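Local coordinates for CELL division control protein 6 (Pyrobaculum aerophilum, PDB 1FNN), which probably helps regulate the initiation of DNA replication as an ATP-binding AAA+ protein of the Cdc6/Cdc18 family, at residues L98-P103 and L115-L120; G41-A47 and A157-L162. One frame throughout, in Å; residues are numbered along the deposited sequence.

Contact 1 of 2, residues L98-P103 and L115-L120; sequences LNIPFP and LLVEHL
L115 sets CD2 against the loop 98-103, where it meets I100 CG2 at 3.9 Å, F102 CD2 at the same distance and, more loosely, the ring of P103. The next residue, L116, turns its CD1 to the ends of two loop side chains, 3.8 Å from I100 CD1 and close to L98 CD2, crossing both at about a right angle. H119 then offers the face of its imidazole to I100. There CG1 stands beside the backbone N (chi1 -68°), which leaves CG2 anti to it; both branches reach the histidine, and CG2 makes a CH-pi contact 3.6 Å from the ring centroid, 18° off the normal. P101 CD comes to H119 CE1 at 3.6 Å. The ring is held from both nitrogens: ND1 is hydrogen-bonded to R123, and NE2 to a water, 2.8 Å away, that makes a weak bond to P101 O. L120 finishes the row with CD2 4.0 Å from L98 CD2. A Schellman motif with N99 as C-prime residue ends helix 87-97; the loop then leads to helix 109-122, completing the helical connection between strands 75-80 and 127-132 of the P-loop AAA+ domain.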
loop_
_atom_site.group_PDB
_atom_site.type_symbol
_atom_site.label_atom_id
_atom_site.label_comp_id
_atom_site.label_asym_id
_atom_site.label_seq_id
_atom_site.Cartn_x
_atom_site.Cartn_y
_atom_site.Cartn_z
ATOM N N LEU A 98 -17.999 -22.667 -6.077
ATOM C CA LEU A 98 -18.093 -24.101 -5.844
ATOM C C LEU A 98 -19.072 -24.845 -6.764
ATOM O O LEU A 98 -19.297 -26.052 -6.623
ATOM C CB LEU A 98 -18.553 -24.300 -4.388
ATOM C CG LEU A 98 -17.583 -24.758 -3.299
ATOM C CD1 LEU A 98 -16.116 -24.544 -3.602
ATOM C CD2 LEU A 98 -17.934 -24.217 -1.916
ATOM N N ASN A 99 -19.630 -24.171 -7.771
ATOM C CA ASN A 99 -20.637 -24.747 -8.626
ATOM C C ASN A 99 -21.753 -25.438 -7.837
ATOM O O ASN A 99 -22.051 -26.576 -8.187
ATOM C CB ASN A 99 -20.006 -25.857 -9.511
ATOM C CG ASN A 99 -19.164 -25.068 -10.521
ATOM O OD1 ASN A 99 -19.839 -24.337 -11.247
ATOM N ND2 ASN A 99 -17.863 -25.281 -10.464
ATOM N N ILE A 100 -22.419 -24.715 -6.956
ATOM C CA ILE A 100 -23.540 -25.301 -6.202
ATOM C C ILE A 100 -24.788 -24.673 -6.835
ATOM O O ILE A 100 -24.958 -23.466 -6.744
ATOM C CB ILE A 100 -23.530 -24.856 -4.732
ATOM C CG1 ILE A 100 -22.321 -25.447 -3.979
ATOM C CG2 ILE A 100 -24.843 -25.195 -4.015
ATOM C CD1 ILE A 100 -22.192 -24.783 -2.598
ATOM N N PRO A 101 -25.635 -25.482 -7.448
ATOM C CA PRO A 101 -26.834 -24.934 -8.080
ATOM C C PRO A 101 -27.821 -24.485 -7.008
ATOM O O PRO A 101 -28.050 -25.264 -6.076
ATOM C CB PRO A 101 -27.394 -26.109 -8.888
ATOM C CG PRO A 101 -26.376 -27.185 -8.826
ATOM C CD PRO A 101 -25.524 -26.939 -7.579
ATOM N N PHE A 102 -28.496 -23.365 -7.190
ATOM C CA PHE A 102 -29.587 -23.008 -6.283
ATOM C C PHE A 102 -30.954 -23.526 -6.741
ATOM O O PHE A 102 -31.286 -23.578 -7.932
ATOM C CB PHE A 102 -29.715 -21.499 -6.078
ATOM C CG PHE A 102 -28.625 -20.854 -5.275
ATOM C CD1 PHE A 102 -28.472 -19.474 -5.335
ATOM C CD2 PHE A 102 -27.760 -21.574 -4.472
ATOM C CE1 PHE A 102 -27.483 -18.832 -4.610
ATOM C CE2 PHE A 102 -26.768 -20.947 -3.743
ATOM C CZ PHE A 102 -26.633 -19.574 -3.817
ATOM N N PRO A 103 -31.804 -23.769 -5.743
ATOM C CA PRO A 103 -33.174 -24.201 -5.966
ATOM C C PRO A 103 -34.036 -23.074 -6.493
ATOM O O PRO A 103 -33.682 -21.888 -6.498
ATOM C CB PRO A 103 -33.692 -24.681 -4.614
ATOM C CG PRO A 103 -32.616 -24.437 -3.621
ATOM C CD PRO A 103 -31.505 -23.692 -4.299
ATOM N N LEU A 115 -27.436 -25.875 2.651
ATOM C CA LEU A 115 -27.070 -26.300 1.274
ATOM C C LEU A 115 -25.558 -26.345 1.059
ATOM O O LEU A 115 -24.973 -27.310 0.563
ATOM C CB LEU A 115 -27.718 -25.362 0.260
ATOM C CG LEU A 115 -27.510 -25.704 -1.239
ATOM C CD1 LEU A 115 -28.054 -27.079 -1.583
ATOM C CD2 LEU A 115 -28.161 -24.641 -2.109
ATOM N N LEU A 116 -24.872 -25.318 1.553
ATOM C CA LEU A 116 -23.404 -25.244 1.460
ATOM C C LEU A 116 -22.781 -26.354 2.254
ATOM O O LEU A 116 -21.894 -27.086 1.789
ATOM C CB LEU A 116 -22.918 -23.835 1.898
ATOM C CG LEU A 116 -21.389 -23.772 2.135
ATOM C CD1 LEU A 116 -20.671 -24.062 0.820
ATOM C CD2 LEU A 116 -21.003 -22.436 2.746
ATOM N N VAL A 117 -23.309 -26.638 3.459
ATOM C CA VAL A 117 -22.775 -27.806 4.194
ATOM C C VAL A 117 -23.009 -29.096 3.446
ATOM O O VAL A 117 -22.171 -30.004 3.388
ATOM C CB VAL A 117 -23.417 -27.848 5.606
ATOM C CG1 VAL A 117 -23.153 -29.162 6.301
ATOM C CG2 VAL A 117 -22.887 -26.670 6.425
ATOM N N GLU A 118 -24.233 -29.306 2.928
ATOM C CA GLU A 118 -24.518 -30.559 2.193
ATOM C C GLU A 118 -23.572 -30.785 1.027
ATOM O O GLU A 118 -22.954 -31.859 0.799
ATOM C CB GLU A 118 -25.975 -30.452 1.675
ATOM C CG GLU A 118 -26.341 -31.668 0.809
ATOM C CD GLU A 118 -27.569 -31.361 -0.032
ATOM O OE1 GLU A 118 -28.618 -30.997 0.536
ATOM O OE2 GLU A 118 -27.506 -31.478 -1.273
ATOM N N HIS A 119 -23.382 -29.722 0.234
ATOM C CA HIS A 119 -22.464 -29.856 -0.916
ATOM C C HIS A 119 -21.042 -30.149 -0.474
ATOM O O HIS A 119 -20.403 -31.065 -1.016
ATOM C CB HIS A 119 -22.540 -28.612 -1.807
ATOM C CG HIS A 119 -23.593 -28.696 -2.869
ATOM N ND1 HIS A 119 -23.292 -29.030 -4.178
ATOM C CD2 HIS A 119 -24.939 -28.490 -2.812
ATOM C CE1 HIS A 119 -24.417 -29.024 -4.881
ATOM N NE2 HIS A 119 -25.423 -28.702 -4.081
ATOM N N LEU A 120 -20.536 -29.465 0.574
ATOM C CA LEU A 120 -19.157 -29.724 1.036
ATOM C C LEU A 120 -18.973 -31.164 1.493
ATOM O O LEU A 120 -18.021 -31.880 1.207
ATOM C CB LEU A 120 -18.824 -28.755 2.190
ATOM C CG LEU A 120 -18.614 -27.271 1.841
ATOM C CD1 LEU A 120 -18.436 -26.440 3.116
ATOM C CD2 LEU A 120 -17.430 -27.073 0.893
HETATM O O HOH W 1 -28.025 -28.480 -5.087
#

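Contact 2 of 2, residues G41-A47 and A157-L162; sequences GHHYPRA and AFRIAL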
loop_
_atom_site.group_PDB
_atom_site.type_symbol
_atom_site.label_atom_id
_atom_site.label_comp_id
_atom_site.label_asym_id
_atom_site.label_seq_id
_atom_site.Cartn_x
_atom_site.Cartn_y
_atom_site.Cartn_z
ATOM N N GLY A 41 -8.689 -31.512 6.457
ATOM C CA GLY A 41 -9.822 -32.015 7.206
ATOM C C GLY A 41 -9.535 -32.537 8.601
ATOM O O GLY A 41 -10.509 -32.915 9.256
ATOM N N HIS A 42 -8.318 -32.454 9.118
ATOM C CA HIS A 42 -8.048 -32.969 10.477
ATOM C C HIS A 42 -8.037 -31.903 11.547
ATOM O O HIS A 42 -8.011 -32.243 12.736
ATOM C CB HIS A 42 -6.690 -33.702 10.462
ATOM C CG HIS A 42 -6.716 -34.755 9.387
ATOM N ND1 HIS A 42 -7.492 -35.890 9.554
ATOM C CD2 HIS A 42 -6.122 -34.875 8.190
ATOM C CE1 HIS A 42 -7.364 -36.667 8.492
ATOM N NE2 HIS A 42 -6.537 -36.072 7.650
ATOM N N HIS A 43 -8.037 -30.616 11.190
ATOM C CA HIS A 43 -8.226 -29.540 12.170
ATOM C C HIS A 43 -8.687 -28.297 11.399
ATOM O O HIS A 43 -8.801 -28.392 10.180
ATOM C CB HIS A 43 -6.907 -29.224 12.893
ATOM C CG HIS A 43 -5.977 -28.242 12.244
ATOM N ND1 HIS A 43 -5.106 -28.568 11.244
ATOM C CD2 HIS A 43 -5.793 -26.902 12.484
ATOM C CE1 HIS A 43 -4.389 -27.509 10.843
ATOM N NE2 HIS A 43 -4.816 -26.498 11.601
ATOM N N TYR A 44 -9.129 -27.263 12.083
ATOM C CA TYR A 44 -9.661 -26.070 11.462
ATOM C C TYR A 44 -8.634 -24.942 11.498
ATOM O O TYR A 44 -8.483 -24.284 12.521
ATOM C CB TYR A 44 -10.889 -25.660 12.266
ATOM C CG TYR A 44 -11.555 -24.351 11.914
ATOM C CD1 TYR A 44 -12.311 -23.704 12.893
ATOM C CD2 TYR A 44 -11.450 -23.755 10.662
ATOM C CE1 TYR A 44 -12.946 -22.500 12.626
ATOM C CE2 TYR A 44 -12.079 -22.560 10.398
ATOM C CZ TYR A 44 -12.820 -21.938 11.371
ATOM O OH TYR A 44 -13.450 -20.746 11.110
ATOM N N PRO A 45 -7.975 -24.700 10.381
ATOM C CA PRO A 45 -6.994 -23.620 10.301
ATOM C C PRO A 45 -7.692 -22.288 10.130
ATOM O O PRO A 45 -8.613 -22.177 9.314
ATOM C CB PRO A 45 -6.162 -23.954 9.089
ATOM C CG PRO A 45 -6.656 -25.245 8.544
ATOM C CD PRO A 45 -8.006 -25.472 9.122
ATOM N N ARG A 46 -7.315 -21.275 10.920
ATOM C CA ARG A 46 -7.852 -19.943 10.706
ATOM C C ARG A 46 -6.804 -18.883 11.062
ATOM O O ARG A 46 -5.928 -19.180 11.889
ATOM C CB ARG A 46 -9.205 -19.692 11.298
ATOM C CG ARG A 46 -9.550 -19.976 12.727
ATOM C CD ARG A 46 -9.281 -21.407 13.205
ATOM N NE ARG A 46 -9.665 -21.508 14.585
ATOM C CZ ARG A 46 -9.452 -22.443 15.482
ATOM N NH1 ARG A 46 -8.772 -23.535 15.179
ATOM N NH2 ARG A 46 -9.960 -22.209 16.685
ATOM N N ALA A 47 -6.715 -17.819 10.242
ATOM C CA ALA A 47 -5.811 -16.703 10.526
ATOM C C ALA A 47 -6.542 -15.377 10.240
ATOM O O ALA A 47 -7.457 -15.320 9.424
ATOM C CB ALA A 47 -4.601 -16.753 9.610
ATOM N N ALA A 157 -15.826 -33.472 8.218
ATOM C CA ALA A 157 -14.396 -33.302 8.444
ATOM C C ALA A 157 -14.157 -31.832 8.757
ATOM O O ALA A 157 -15.147 -31.078 8.745
ATOM C CB ALA A 157 -13.584 -33.698 7.216
ATOM N N PHE A 158 -12.919 -31.418 9.048
ATOM C CA PHE A 158 -12.762 -29.930 9.192
ATOM C C PHE A 158 -12.584 -29.478 7.743
ATOM O O PHE A 158 -11.452 -29.444 7.246
ATOM C CB PHE A 158 -11.570 -29.680 10.101
ATOM C CG PHE A 158 -11.920 -29.859 11.555
ATOM C CD1 PHE A 158 -11.456 -30.955 12.251
ATOM C CD2 PHE A 158 -12.709 -28.923 12.201
ATOM C CE1 PHE A 158 -11.768 -31.135 13.594
ATOM C CE2 PHE A 158 -13.021 -29.103 13.535
ATOM C CZ PHE A 158 -12.555 -30.203 14.232
ATOM N N ARG A 159 -13.720 -29.190 7.080
ATOM C CA ARG A 159 -13.637 -28.946 5.646
ATOM C C ARG A 159 -13.291 -27.535 5.249
ATOM O O ARG A 159 -13.330 -27.236 4.060
ATOM C CB ARG A 159 -14.954 -29.438 4.979
ATOM C CG ARG A 159 -15.035 -30.971 4.918
ATOM C CD ARG A 159 -16.359 -31.429 4.212
ATOM N NE ARG A 159 -16.438 -32.901 4.217
ATOM C CZ ARG A 159 -15.708 -33.695 3.453
ATOM N NH1 ARG A 159 -14.818 -33.214 2.593
ATOM N NH2 ARG A 159 -15.788 -35.024 3.466
ATOM N N ILE A 160 -13.144 -26.612 6.198
ATOM C CA ILE A 160 -12.944 -25.214 5.883
ATOM C C ILE A 160 -11.697 -24.655 6.575
ATOM O O ILE A 160 -11.510 -24.907 7.768
ATOM C CB ILE A 160 -14.140 -24.362 6.337
ATOM C CG1 ILE A 160 -15.431 -24.739 5.599
ATOM C CG2 ILE A 160 -13.909 -22.871 6.082
ATOM C CD1 ILE A 160 -16.658 -24.022 6.158
ATOM N N ALA A 161 -10.850 -23.988 5.801
ATOM C CA ALA A 161 -9.735 -23.210 6.353
ATOM C C ALA A 161 -10.095 -21.749 6.049
ATOM O O ALA A 161 -10.541 -21.452 4.924
ATOM C CB ALA A 161 -8.433 -23.583 5.716
ATOM N N LEU A 162 -10.055 -20.893 7.060
ATOM C CA LEU A 162 -10.625 -19.560 6.897
ATOM C C LEU A 162 -9.608 -18.464 7.190
ATOM O O LEU A 162 -8.954 -18.452 8.263
ATOM C CB LEU A 162 -11.807 -19.408 7.868
ATOM C CG LEU A 162 -12.372 -17.978 7.905
ATOM C CD1 LEU A 162 -13.034 -17.592 6.580
ATOM C CD2 LEU A 162 -13.349 -17.838 9.074
#
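F158 and Y44 pack closely at two unlike ends of the contact, one buried and strand-paired, the other near solvent. At the buried end, R46 and L162 form a parallel bridge: L162 N donates to P45 O at 3.0 Å, and A47 N to L162 O at 3.1 Å. Beside this ladder the Y44 ring, its CG anti to the backbone N (chi1 174°), lies alongside L162, with L162 CB at the ring edge and CD2 3.6 Å from Y44 OH; that hydroxyl is bonded to I146 O. R46 CD sits 3.7 Å above the centre of the Y44 ring, and R46 NH1 turns back to Y44 O at 2.8 Å. P45 CG meets A161 CB on the side where helix 23-38 packs.

At the solvent end, exposed H42 and H43 turn their CB atoms away, yet F158 is tightly held. F158 N donates to G41 O at 2.8 Å, tilted 34° from the carbonyl plane, and G41 CA makes a CA-H...O contact with F158 O at 3.0 Å. The F158 ring packs against the 42-44 backbone, with Y44 N over one face and CD2 3.7 Å from Y44 CB. With an alanine here the ring is gone, and the 42-44 bend would probably be freer to shift, with a gap beside Y44 CB. The contact thus relies on paired backbone bonds where the strands meet, and on one N-H...O bond, a CA-H...O contact and ring packing where the preceding loops meet near solvent.

Both contacts belong to the AAA+ domain, their centres 18 Å apart. Contact 2 joins the neighbouring strands 46-50 and 160-166 of its parallel sheet, whereas contact 1 lies among the helices and loops between strands 75-80 and 127-132. They touch directly: L120 O, on the helix of contact 1, is 3.5 Å from R159 CD of contact 2, and L120 CD1 is 4.3 Å from I160 CG1. Contact 1 is remote from the nucleotide site. Contact 2 is nearer, the side chain of A47 being about 11 Å from that of K57, which binds ADP, and that of L162 about 10 Å from that of D132, a known magnesium-binding residue, though the metal is not bound to it in this model.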